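Local coordinates for protein 336aa long hypothetical dTDP-glucose 4,6-dehydratase (Pyrococcus horikoshii, PDB 2HUN) that binds NAD in a Rossmann-type fold and probably works as a dTDP-glucose 4,6-dehydratase, a lyase acting on a nucleotide sugar, at residues 166-179 and 230-243. Sequence-based numbering, arbitrary orientation.
Sequences TRTYNLNASITRCT and VLLKGESREIYNIS. With NAD (nicotinamide-adenine-dinucleotide), chain C.
Ser174 OG donates to Glu235 O at 2.6 Å, reaching the carbonyl from above its plane, and the same hydroxyl also meets Arg121 of the strand alongside. Ser236 returns the favour: with its OG anti to the backbone N (chi1 -174°), it gives its proton to Leu171 O, 2.7 Å away, and accepts Ala173 N, so one hydroxyl bridges two backbone groups, a C=O and an N-H. Arg237 N, in the type II turn Glu235 to Glu238, then bonds Ala173 O. Beyond the turn the backbones form a parallel ladder in which Ile175 N meets Glu238 O, Ile175 O takes Tyr240 N, Arg177 N donates to Tyr240 O and Arg177 O takes Ile242 N at 2.6 Å. The pairing illustrates how a Rossmann-type sheet is extended: strand 239-242, preceded by helix 220-233, lies beside strand 172-182, which also pairs with strands 121-127 and 215-219. Further along strand 172-182, Cys178 SG comes within 3.4 Å of NAD C5N, on the nicotinamide ring.

Around the turn, the extended Arg237 runs over helix 150-168, its CD above the Arg167 guanidinium and Arg167 CG over one face of its own, the two planes 50° apart. Water 1 joins Arg237 NE to Leu171 O, and water 2 joins Arg167 NH2 to Arg237 O. Replacing Arg237 by alanine would probably leave water 1 without its NE partner and Thr166 CG2 without the CG now packed 3.4 Å from it. On one side of the ladder, Ile239 CD1 lies 3.3 Å above the Arg177 guanidinium plane, toward its rim, while Asp159 salt-bridges that group; Ile239 CG1 also packs on Ile175. On the opposite face of the sheet, Thr176 CG2 touches both methyls of Val230, and Ile242 CD1 rests 3.8 Å from Thr176 CB.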
ATOM      1  N   THR A 166      -9.385   6.544   6.770  1.00 23.44           N
ATOM      2  CA  THR A 166      -9.936   7.889   6.720  1.00 22.84           C
ATOM      3  C   THR A 166     -11.386   7.886   6.226  1.00 24.69           C
ATOM      4  O   THR A 166     -12.244   8.562   6.796  1.00 22.64           O
ATOM      5  CB  THR A 166      -9.083   8.794   5.803  1.00 22.94           C
ATOM      6  OG1 THR A 166      -7.785   8.973   6.388  1.00 21.88           O
ATOM      7  CG2 THR A 166      -9.742  10.155   5.616  1.00 23.61           C
ATOM      8  N   ARG A 167     -11.651   7.126   5.167  1.00 25.09           N
ATOM      9  CA  ARG A 167     -12.992   7.036   4.595  1.00 27.41           C
ATOM     10  C   ARG A 167     -13.899   6.132   5.419  1.00 28.26           C
ATOM     11  O   ARG A 167     -15.083   6.413   5.587  1.00 28.64           O
ATOM     12  CB  ARG A 167     -12.908   6.535   3.149  1.00 28.11           C
ATOM     13  CG  ARG A 167     -12.329   7.578   2.196  1.00 33.24           C
ATOM     14  CD  ARG A 167     -11.813   6.979   0.891  1.00 35.59           C
ATOM     15  NE  ARG A 167     -11.308   8.027   0.010  1.00 37.33           N
ATOM     16  CZ  ARG A 167     -12.080   8.838  -0.705  1.00 40.37           C
ATOM     17  NH1 ARG A 167     -13.399   8.715  -0.652  1.00 41.36           N
ATOM     18  NH2 ARG A 167     -11.535   9.783  -1.464  1.00 42.72           N
ATOM     19  N   THR A 168     -13.338   5.051   5.945  1.00 27.66           N
ATOM     20  CA  THR A 168     -14.124   4.126   6.743  1.00 28.11           C
ATOM     21  C   THR A 168     -14.667   4.766   8.019  1.00 28.75           C
ATOM     22  O   THR A 168     -15.850   4.630   8.329  1.00 28.66           O
ATOM     23  CB  THR A 168     -13.300   2.894   7.150  1.00 27.61           C
ATOM     24  OG1 THR A 168     -12.908   2.173   5.980  1.00 30.01           O
ATOM     25  CG2 THR A 168     -14.120   1.981   8.048  1.00 27.71           C
ATOM     26  N   TYR A 169     -13.803   5.472   8.746  1.00 27.40           N
ATOM     27  CA  TYR A 169     -14.184   6.083  10.014  1.00 25.33           C
ATOM     28  C   TYR A 169     -14.302   7.601   9.997  1.00 25.29           C
ATOM     29  O   TYR A 169     -14.297   8.243  11.049  1.00 24.38           O
ATOM     30  CB  TYR A 169     -13.185   5.641  11.081  1.00 24.51           C
ATOM     31  CG  TYR A 169     -13.064   4.136  11.170  1.00 24.66           C
ATOM     32  CD1 TYR A 169     -14.090   3.366  11.711  1.00 22.99           C
ATOM     33  CD2 TYR A 169     -11.939   3.475  10.673  1.00 25.03           C
ATOM     34  CE1 TYR A 169     -14.003   1.977  11.755  1.00 22.70           C
ATOM     35  CE2 TYR A 169     -11.841   2.087  10.711  1.00 22.76           C
ATOM     36  CZ  TYR A 169     -12.877   1.343  11.252  1.00 24.90           C
ATOM     37  OH  TYR A 169     -12.796  -0.033  11.276  1.00 23.52           O
ATOM     38  N   ASN A 170     -14.417   8.172   8.802  1.00 25.96           N
ATOM     39  CA  ASN A 170     -14.547   9.615   8.646  1.00 25.33           C
ATOM     40  C   ASN A 170     -13.517  10.422   9.422  1.00 25.27           C
ATOM     41  O   ASN A 170     -13.859  11.366  10.136  1.00 23.29           O
ATOM     42  CB  ASN A 170     -15.952  10.062   9.050  1.00 30.23           C
ATOM     43  CG  ASN A 170     -17.009   9.559   8.096  1.00 35.14           C
ATOM     44  OD1 ASN A 170     -16.960   9.842   6.896  1.00 39.05           O
ATOM     45  ND2 ASN A 170     -17.968   8.802   8.616  1.00 37.04           N
ATOM     46  N   LEU A 171     -12.250  10.066   9.258  1.00 23.86           N
ATOM     47  CA  LEU A 171     -11.177  10.767   9.939  1.00 23.17           C
ATOM     48  C   LEU A 171     -10.831  12.068   9.214  1.00 24.84           C
ATOM     49  O   LEU A 171     -11.290  12.310   8.096  1.00 24.41           O
ATOM     50  CB  LEU A 171      -9.943   9.869  10.005  1.00 21.43           C
ATOM     51  CG  LEU A 171     -10.170   8.475  10.598  1.00 21.80           C
ATOM     52  CD1 LEU A 171      -8.852   7.735  10.653  1.00 19.89           C
ATOM     53  CD2 LEU A 171     -10.775   8.589  11.990  1.00 19.74           C
ATOM     54  N   ASN A 172     -10.033  12.905   9.869  1.00 25.90           N
ATOM     55  CA  ASN A 172      -9.579  14.169   9.299  1.00 25.78           C
ATOM     56  C   ASN A 172      -8.093  13.939   9.072  1.00 25.56           C
ATOM     57  O   ASN A 172      -7.265  14.353   9.882  1.00 25.55           O
ATOM     58  CB  ASN A 172      -9.772  15.316  10.297  1.00 25.66           C
ATOM     59  CG  ASN A 172      -9.493  16.676   9.685  1.00 29.82           C
ATOM     60  OD1 ASN A 172      -8.838  16.783   8.647  1.00 29.48           O
ATOM     61  ND2 ASN A 172      -9.983  17.728  10.336  1.00 29.91           N
ATOM     62  N   ALA A 173      -7.759  13.274   7.968  1.00 24.04           N
ATOM     63  CA  ALA A 173      -6.374  12.948   7.681  1.00 23.16           C
ATOM     64  C   ALA A 173      -5.915  13.227   6.258  1.00 22.63           C
ATOM     65  O   ALA A 173      -6.656  13.010   5.305  1.00 20.00           O
ATOM     66  CB  ALA A 173      -6.130  11.486   8.010  1.00 20.74           C
ATOM     67  N   SER A 174      -4.683  13.712   6.134  1.00 21.45           N
ATOM     68  CA  SER A 174      -4.074  13.981   4.833  1.00 23.25           C
ATOM     69  C   SER A 174      -2.727  13.262   4.802  1.00 23.63           C
ATOM     70  O   SER A 174      -2.199  12.880   5.846  1.00 23.22           O
ATOM     71  CB  SER A 174      -3.846  15.477   4.614  1.00 20.82           C
ATOM     72  OG  SER A 174      -5.066  16.182   4.518  1.00 20.92           O
ATOM     73  N   ILE A 175      -2.187  13.080   3.601  1.00 22.94           N
ATOM     74  CA  ILE A 175      -0.903  12.421   3.412  1.00 20.48           C
ATOM     75  C   ILE A 175       0.016  13.370   2.652  1.00 21.03           C
ATOM     76  O   ILE A 175      -0.425  14.067   1.736  1.00 20.50           O
ATOM     77  CB  ILE A 175      -1.047  11.132   2.561  1.00 21.45           C
ATOM     78  CG1 ILE A 175      -1.881  10.085   3.302  1.00 19.70           C
ATOM     79  CG2 ILE A 175       0.329  10.575   2.211  1.00 19.65           C
ATOM     80  CD1 ILE A 175      -2.275   8.903   2.423  1.00 18.41           C
ATOM     81  N   THR A 176       1.288  13.411   3.043  1.00 20.03           N
ATOM     82  CA  THR A 176       2.258  14.239   2.337  1.00 20.41           C
ATOM     83  C   THR A 176       3.353  13.336   1.759  1.00 20.15           C
ATOM     84  O   THR A 176       3.686  12.294   2.338  1.00 17.17           O
ATOM     85  CB  THR A 176       2.919  15.285   3.271  1.00 23.28           C
ATOM     86  OG1 THR A 176       3.550  14.621   4.374  1.00 22.22           O
ATOM     87  CG2 THR A 176       1.875  16.256   3.806  1.00 22.90           C
ATOM     88  N   ARG A 177       3.893  13.728   0.610  1.00 19.51           N
ATOM     89  CA  ARG A 177       4.972  12.984  -0.033  1.00 20.01           C
ATOM     90  C   ARG A 177       5.986  14.012  -0.517  1.00 21.55           C
ATOM     91  O   ARG A 177       5.677  14.863  -1.359  1.00 18.26           O
ATOM     92  CB  ARG A 177       4.439  12.148  -1.212  1.00 22.33           C
ATOM     93  CG  ARG A 177       3.651  10.907  -0.793  1.00 21.56           C
ATOM     94  CD  ARG A 177       2.951  10.262  -1.978  1.00 20.88           C
ATOM     95  NE  ARG A 177       2.190   9.066  -1.610  1.00 18.66           N
ATOM     96  CZ  ARG A 177       1.228   8.550  -2.375  1.00 19.96           C
ATOM     97  NH1 ARG A 177       0.925   9.134  -3.529  1.00 16.03           N
ATOM     98  NH2 ARG A 177       0.578   7.457  -1.995  1.00 18.22           N
ATOM     99  N   CYS A 178       7.199  13.934   0.018  1.00 21.41           N
ATOM    100  CA  CYS A 178       8.238  14.888  -0.335  1.00 23.80           C
ATOM    101  C   CYS A 178       9.493  14.241  -0.906  1.00 24.37           C
ATOM    102  O   CYS A 178       9.742  13.047  -0.724  1.00 23.50           O
ATOM    103  CB  CYS A 178       8.632  15.694   0.902  1.00 24.12           C
ATOM    104  SG  CYS A 178       9.444  14.660   2.140  1.00 28.28           S
ATOM    105  N   THR A 179      10.296  15.065  -1.567  1.00 24.99           N
ATOM    106  CA  THR A 179      11.538  14.618  -2.169  1.00 26.47           C
ATOM    107  C   THR A 179      12.638  14.612  -1.111  1.00 26.85           C
ATOM    108  O   THR A 179      12.356  14.582   0.084  1.00 27.44           O
ATOM    109  CB  THR A 179      11.939  15.549  -3.330  1.00 26.82           C
ATOM    110  OG1 THR A 179      12.152  16.871  -2.828  1.00 25.45           O
ATOM    111  CG2 THR A 179      10.832  15.593  -4.369  1.00 27.98           C
ATOM    112  N   VAL A 230      -0.317  21.920   5.413  1.00 23.73           N
ATOM    113  CA  VAL A 230      -1.190  20.773   5.206  1.00 22.78           C
ATOM    114  C   VAL A 230      -1.955  20.479   6.502  1.00 23.10           C
ATOM    115  O   VAL A 230      -3.135  20.160   6.470  1.00 22.87           O
ATOM    116  CB  VAL A 230      -0.376  19.511   4.785  1.00 21.23           C
ATOM    117  CG1 VAL A 230      -1.266  18.269   4.823  1.00 19.93           C
ATOM    118  CG2 VAL A 230       0.178  19.695   3.378  1.00 21.49           C
ATOM    119  N   LEU A 231      -1.272  20.598   7.637  1.00 23.20           N
ATOM    120  CA  LEU A 231      -1.893  20.355   8.941  1.00 25.82           C
ATOM    121  C   LEU A 231      -3.076  21.293   9.183  1.00 26.26           C
ATOM    122  O   LEU A 231      -4.170  20.851   9.516  1.00 25.64           O
ATOM    123  CB  LEU A 231      -0.866  20.558  10.061  1.00 24.65           C
ATOM    124  CG  LEU A 231      -1.394  20.483  11.501  1.00 27.93           C
ATOM    125  CD1 LEU A 231      -1.784  19.056  11.841  1.00 25.44           C
ATOM    126  CD2 LEU A 231      -0.323  20.994  12.470  1.00 25.27           C
ATOM    127  N   LEU A 232      -2.848  22.589   8.999  1.00 25.93           N
ATOM    128  CA  LEU A 232      -3.881  23.593   9.235  1.00 27.84           C
ATOM    129  C   LEU A 232      -4.889  23.814   8.105  1.00 27.20           C
ATOM    130  O   LEU A 232      -6.016  24.212   8.365  1.00 28.56           O
ATOM    131  CB  LEU A 232      -3.232  24.943   9.573  1.00 26.31           C
ATOM    132  CG  LEU A 232      -2.251  25.032  10.748  1.00 29.46           C
ATOM    133  CD1 LEU A 232      -1.601  26.409  10.744  1.00 28.42           C
ATOM    134  CD2 LEU A 232      -2.975  24.772  12.065  1.00 31.00           C
ATOM    135  N   LYS A 233      -4.502  23.568   6.858  1.00 27.97           N
ATOM    136  CA  LYS A 233      -5.421  23.810   5.748  1.00 28.68           C
ATOM    137  C   LYS A 233      -5.674  22.655   4.785  1.00 28.30           C
ATOM    138  O   LYS A 233      -6.550  22.752   3.924  1.00 27.03           O
ATOM    139  CB  LYS A 233      -4.940  25.023   4.955  1.00 31.07           C
ATOM    140  CG  LYS A 233      -4.762  26.276   5.794  1.00 33.01           C
ATOM    141  CD  LYS A 233      -4.079  27.339   4.967  1.00 38.05           C
ATOM    142  CE  LYS A 233      -3.598  28.519   5.787  1.00 40.29           C
ATOM    143  NZ  LYS A 233      -2.827  29.466   4.919  1.00 41.55           N
ATOM    144  N   GLY A 234      -4.919  21.567   4.924  1.00 27.43           N
ATOM    145  CA  GLY A 234      -5.099  20.426   4.043  1.00 25.57           C
ATOM    146  C   GLY A 234      -6.447  19.743   4.197  1.00 27.73           C
ATOM    147  O   GLY A 234      -6.982  19.638   5.304  1.00 29.28           O
ATOM    148  N   GLU A 235      -6.995  19.257   3.088  1.00 27.58           N
ATOM    149  CA  GLU A 235      -8.293  18.594   3.104  1.00 27.04           C
ATOM    150  C   GLU A 235      -8.139  17.108   3.398  1.00 26.64           C
ATOM    151  O   GLU A 235      -7.182  16.476   2.956  1.00 24.37           O
ATOM    152  CB  GLU A 235      -8.990  18.800   1.761  1.00 29.90           C
ATOM    153  CG  GLU A 235      -8.905  20.238   1.274  1.00 34.45           C
ATOM    154  CD  GLU A 235      -9.579  20.450  -0.067  1.00 39.98           C
ATOM    155  OE1 GLU A 235      -9.338  19.649  -0.999  1.00 39.49           O
ATOM    156  OE2 GLU A 235     -10.345  21.429  -0.190  1.00 43.26           O
ATOM    157  N   SER A 236      -9.087  16.556   4.148  1.00 25.09           N
ATOM    158  CA  SER A 236      -9.049  15.149   4.509  1.00 26.06           C
ATOM    159  C   SER A 236      -9.188  14.274   3.269  1.00 25.50           C
ATOM    160  O   SER A 236      -9.818  14.677   2.297  1.00 24.98           O
ATOM    161  CB  SER A 236     -10.174  14.832   5.498  1.00 26.07           C
ATOM    162  OG  SER A 236     -10.075  13.504   5.980  1.00 27.74           O
ATOM    163  N   ARG A 237      -8.592  13.085   3.312  1.00 25.35           N
ATOM    164  CA  ARG A 237      -8.649  12.138   2.199  1.00 26.81           C
ATOM    165  C   ARG A 237      -7.771  12.552   1.017  1.00 26.10           C
ATOM    166  O   ARG A 237      -7.783  11.894  -0.023  1.00 26.13           O
ATOM    167  CB  ARG A 237     -10.097  11.977   1.712  1.00 30.97           C
ATOM    168  CG  ARG A 237     -11.077  11.682   2.833  1.00 37.86           C
ATOM    169  CD  ARG A 237     -12.523  11.527   2.360  1.00 38.93           C
ATOM    170  NE  ARG A 237     -13.378  11.138   3.481  1.00 41.88           N
ATOM    171  CZ  ARG A 237     -14.611  10.656   3.361  1.00 44.78           C
ATOM    172  NH1 ARG A 237     -15.152  10.498   2.162  1.00 45.83           N
ATOM    173  NH2 ARG A 237     -15.301  10.319   4.445  1.00 45.02           N
ATOM    174  N   GLU A 238      -7.006  13.628   1.173  1.00 23.49           N
ATOM    175  CA  GLU A 238      -6.147  14.109   0.089  1.00 25.12           C
ATOM    176  C   GLU A 238      -4.648  13.887   0.298  1.00 24.73           C
ATOM    177  O   GLU A 238      -4.135  13.993   1.411  1.00 22.93           O
ATOM    178  CB  GLU A 238      -6.362  15.608  -0.146  1.00 23.40           C
ATOM    179  CG  GLU A 238      -7.754  16.022  -0.595  1.00 28.73           C
ATOM    180  CD  GLU A 238      -8.134  15.457  -1.953  1.00 31.81           C
ATOM    181  OE1 GLU A 238      -7.228  15.042  -2.703  1.00 34.30           O
ATOM    182  OE2 GLU A 238      -9.341  15.443  -2.277  1.00 34.51           O
ATOM    183  N   ILE A 239      -3.954  13.587  -0.796  1.00 23.04           N
ATOM    184  CA  ILE A 239      -2.514  13.402  -0.762  1.00 21.63           C
ATOM    185  C   ILE A 239      -1.893  14.675  -1.344  1.00 22.17           C
ATOM    186  O   ILE A 239      -2.418  15.250  -2.311  1.00 19.93           O
ATOM    187  CB  ILE A 239      -2.072  12.184  -1.607  1.00 23.28           C
ATOM    188  CG1 ILE A 239      -2.708  10.904  -1.053  1.00 19.56           C
ATOM    189  CG2 ILE A 239      -0.544  12.061  -1.592  1.00 19.41           C
ATOM    190  CD1 ILE A 239      -2.286   9.646  -1.791  1.00 21.33           C
ATOM    191  N   TYR A 240      -0.790  15.118  -0.749  1.00 20.60           N
ATOM    192  CA  TYR A 240      -0.109  16.322  -1.198  1.00 20.64           C
ATOM    193  C   TYR A 240       1.378  16.080  -1.474  1.00 23.06           C
ATOM    194  O   TYR A 240       2.149  15.807  -0.553  1.00 22.89           O
ATOM    195  CB  TYR A 240      -0.243  17.433  -0.140  1.00 20.53           C
ATOM    196  CG  TYR A 240      -1.645  17.965   0.054  1.00 19.72           C
ATOM    197  CD1 TYR A 240      -2.179  18.927  -0.810  1.00 18.29           C
ATOM    198  CD2 TYR A 240      -2.442  17.506   1.105  1.00 18.66           C
ATOM    199  CE1 TYR A 240      -3.478  19.422  -0.626  1.00 20.45           C
ATOM    200  CE2 TYR A 240      -3.731  17.987   1.294  1.00 20.00           C
ATOM    201  CZ  TYR A 240      -4.243  18.944   0.432  1.00 20.19           C
ATOM    202  OH  TYR A 240      -5.509  19.423   0.644  1.00 20.86           O
ATOM    203  N   ASN A 241       1.774  16.174  -2.742  1.00 23.32           N
ATOM    204  CA  ASN A 241       3.176  16.003  -3.113  1.00 22.05           C
ATOM    205  C   ASN A 241       3.865  17.295  -2.702  1.00 20.31           C
ATOM    206  O   ASN A 241       3.275  18.367  -2.795  1.00 18.23           O
ATOM    207  CB  ASN A 241       3.364  15.852  -4.632  1.00 21.90           C
ATOM    208  CG  ASN A 241       3.092  14.450  -5.143  1.00 22.79           C
ATOM    209  OD1 ASN A 241       3.098  13.465  -4.392  1.00 22.23           O
ATOM    210  ND2 ASN A 241       2.877  14.349  -6.449  1.00 18.20           N
ATOM    211  N   ILE A 242       5.119  17.195  -2.277  1.00 20.46           N
ATOM    212  CA  ILE A 242       5.893  18.369  -1.876  1.00 20.63           C
ATOM    213  C   ILE A 242       7.268  18.272  -2.532  1.00 22.02           C
ATOM    214  O   ILE A 242       8.035  17.353  -2.240  1.00 21.31           O
ATOM    215  CB  ILE A 242       6.083  18.433  -0.343  1.00 19.88           C
ATOM    216  CG1 ILE A 242       4.722  18.378   0.362  1.00 18.64           C
ATOM    217  CG2 ILE A 242       6.815  19.714   0.030  1.00 19.91           C
ATOM    218  CD1 ILE A 242       4.814  18.273   1.885  1.00 19.30           C
ATOM    219  N   SER A 243       7.561  19.222  -3.418  1.00 22.39           N
ATOM    220  CA  SER A 243       8.826  19.261  -4.137  1.00 25.38           C
ATOM    221  C   SER A 243       9.217  20.694  -4.469  1.00 25.19           C
ATOM    222  O   SER A 243       8.363  21.554  -4.697  1.00 26.78           O
ATOM    223  CB  SER A 243       8.736  18.439  -5.431  1.00 25.47           C
ATOM    224  OG  SER A 243       7.772  18.985  -6.318  1.00 28.57           O
TER
HETATM  225  PA  NAD C 801      15.184   9.577  10.510  1.00 29.81           P
HETATM  226  O1A NAD C 801      15.679   8.220  10.231  1.00 30.66           O
HETATM  227  O2A NAD C 801      16.158  10.685  10.723  1.00 28.28           O
HETATM  228  O5B NAD C 801      14.277   9.487  11.829  1.00 29.61           O
HETATM  229  C5B NAD C 801      13.173   8.581  11.972  1.00 25.98           C
HETATM  230  C4B NAD C 801      12.722   8.773  13.427  1.00 25.67           C
HETATM  231  O4B NAD C 801      11.570   7.953  13.705  1.00 26.08           O
HETATM  232  C3B NAD C 801      13.835   8.339  14.423  1.00 23.84           C
HETATM  233  O3B NAD C 801      13.986   9.322  15.462  1.00 25.94           O
HETATM  234  C2B NAD C 801      13.357   6.954  14.896  1.00 26.35           C
HETATM  235  O2B NAD C 801      13.809   6.530  16.182  1.00 24.19           O
HETATM  236  C1B NAD C 801      11.837   7.097  14.811  1.00 26.08           C
HETATM  237  N9A NAD C 801      11.119   5.819  14.608  1.00 26.35           N
HETATM  238  C8A NAD C 801      11.313   4.894  13.649  1.00 29.07           C
HETATM  239  N7A NAD C 801      10.454   3.891  13.824  1.00 27.53           N
HETATM  240  C5A NAD C 801       9.704   4.159  14.889  1.00 25.53           C
HETATM  241  C6A NAD C 801       8.646   3.492  15.566  1.00 26.02           C
HETATM  242  N6A NAD C 801       8.167   2.315  15.187  1.00 25.53           N
HETATM  243  N1A NAD C 801       8.099   4.135  16.701  1.00 25.38           N
HETATM  244  C2A NAD C 801       8.595   5.377  17.125  1.00 25.20           C
HETATM  245  N3A NAD C 801       9.594   6.003  16.488  1.00 26.48           N
HETATM  246  C4A NAD C 801      10.128   5.401  15.395  1.00 25.68           C
HETATM  247  O3  NAD C 801      14.402   9.974   9.185  1.00 28.75           O
HETATM  248  PN  NAD C 801      13.642  11.251   8.640  1.00 27.11           P
HETATM  249  O1N NAD C 801      14.403  11.555   7.394  1.00 26.85           O
HETATM  250  O2N NAD C 801      13.609  12.347   9.631  1.00 24.88           O
HETATM  251  O5D NAD C 801      12.201  10.700   8.158  1.00 28.72           O
HETATM  252  C5D NAD C 801      10.949  11.204   8.632  1.00 26.52           C
HETATM  253  C4D NAD C 801       9.830  10.766   7.653  1.00 27.11           C
HETATM  254  O4D NAD C 801       9.933  11.479   6.409  1.00 24.92           O
HETATM  255  C3D NAD C 801       9.871   9.264   7.342  1.00 26.37           C
HETATM  256  O3D NAD C 801       8.513   8.753   7.375  1.00 26.82           O
HETATM  257  C2D NAD C 801      10.481   9.208   5.913  1.00 25.82           C
HETATM  258  O2D NAD C 801       9.992   8.058   5.217  1.00 27.39           O
HETATM  259  C1D NAD C 801      10.011  10.530   5.328  1.00 26.83           C
HETATM  260  N1N NAD C 801      10.874  11.087   4.266  1.00 27.36           N
HETATM  261  C2N NAD C 801      12.204  11.563   4.524  1.00 27.12           C
HETATM  262  C3N NAD C 801      12.955  12.090   3.459  1.00 28.60           C
HETATM  263  C7N NAD C 801      14.388  12.632   3.666  1.00 28.92           C
HETATM  264  O7N NAD C 801      14.933  13.242   2.738  1.00 28.14           O
HETATM  265  N7N NAD C 801      14.996  12.448   4.831  1.00 24.58           N
HETATM  266  C4N NAD C 801      12.402  12.144   2.154  1.00 27.77           C
HETATM  267  C5N NAD C 801      11.095  11.669   1.919  1.00 28.23           C
HETATM  268  C6N NAD C 801      10.320  11.141   2.964  1.00 27.58           C
HETATM  269  O   HOH W   1     -13.242  11.642   6.227  1.00 35.46           O
HETATM  270  O   HOH W   2      -9.418  11.389  -1.825  1.00 34.73           O
HETATM  271  O   HOH W   3      -9.189  19.225   7.188  1.00 38.34           O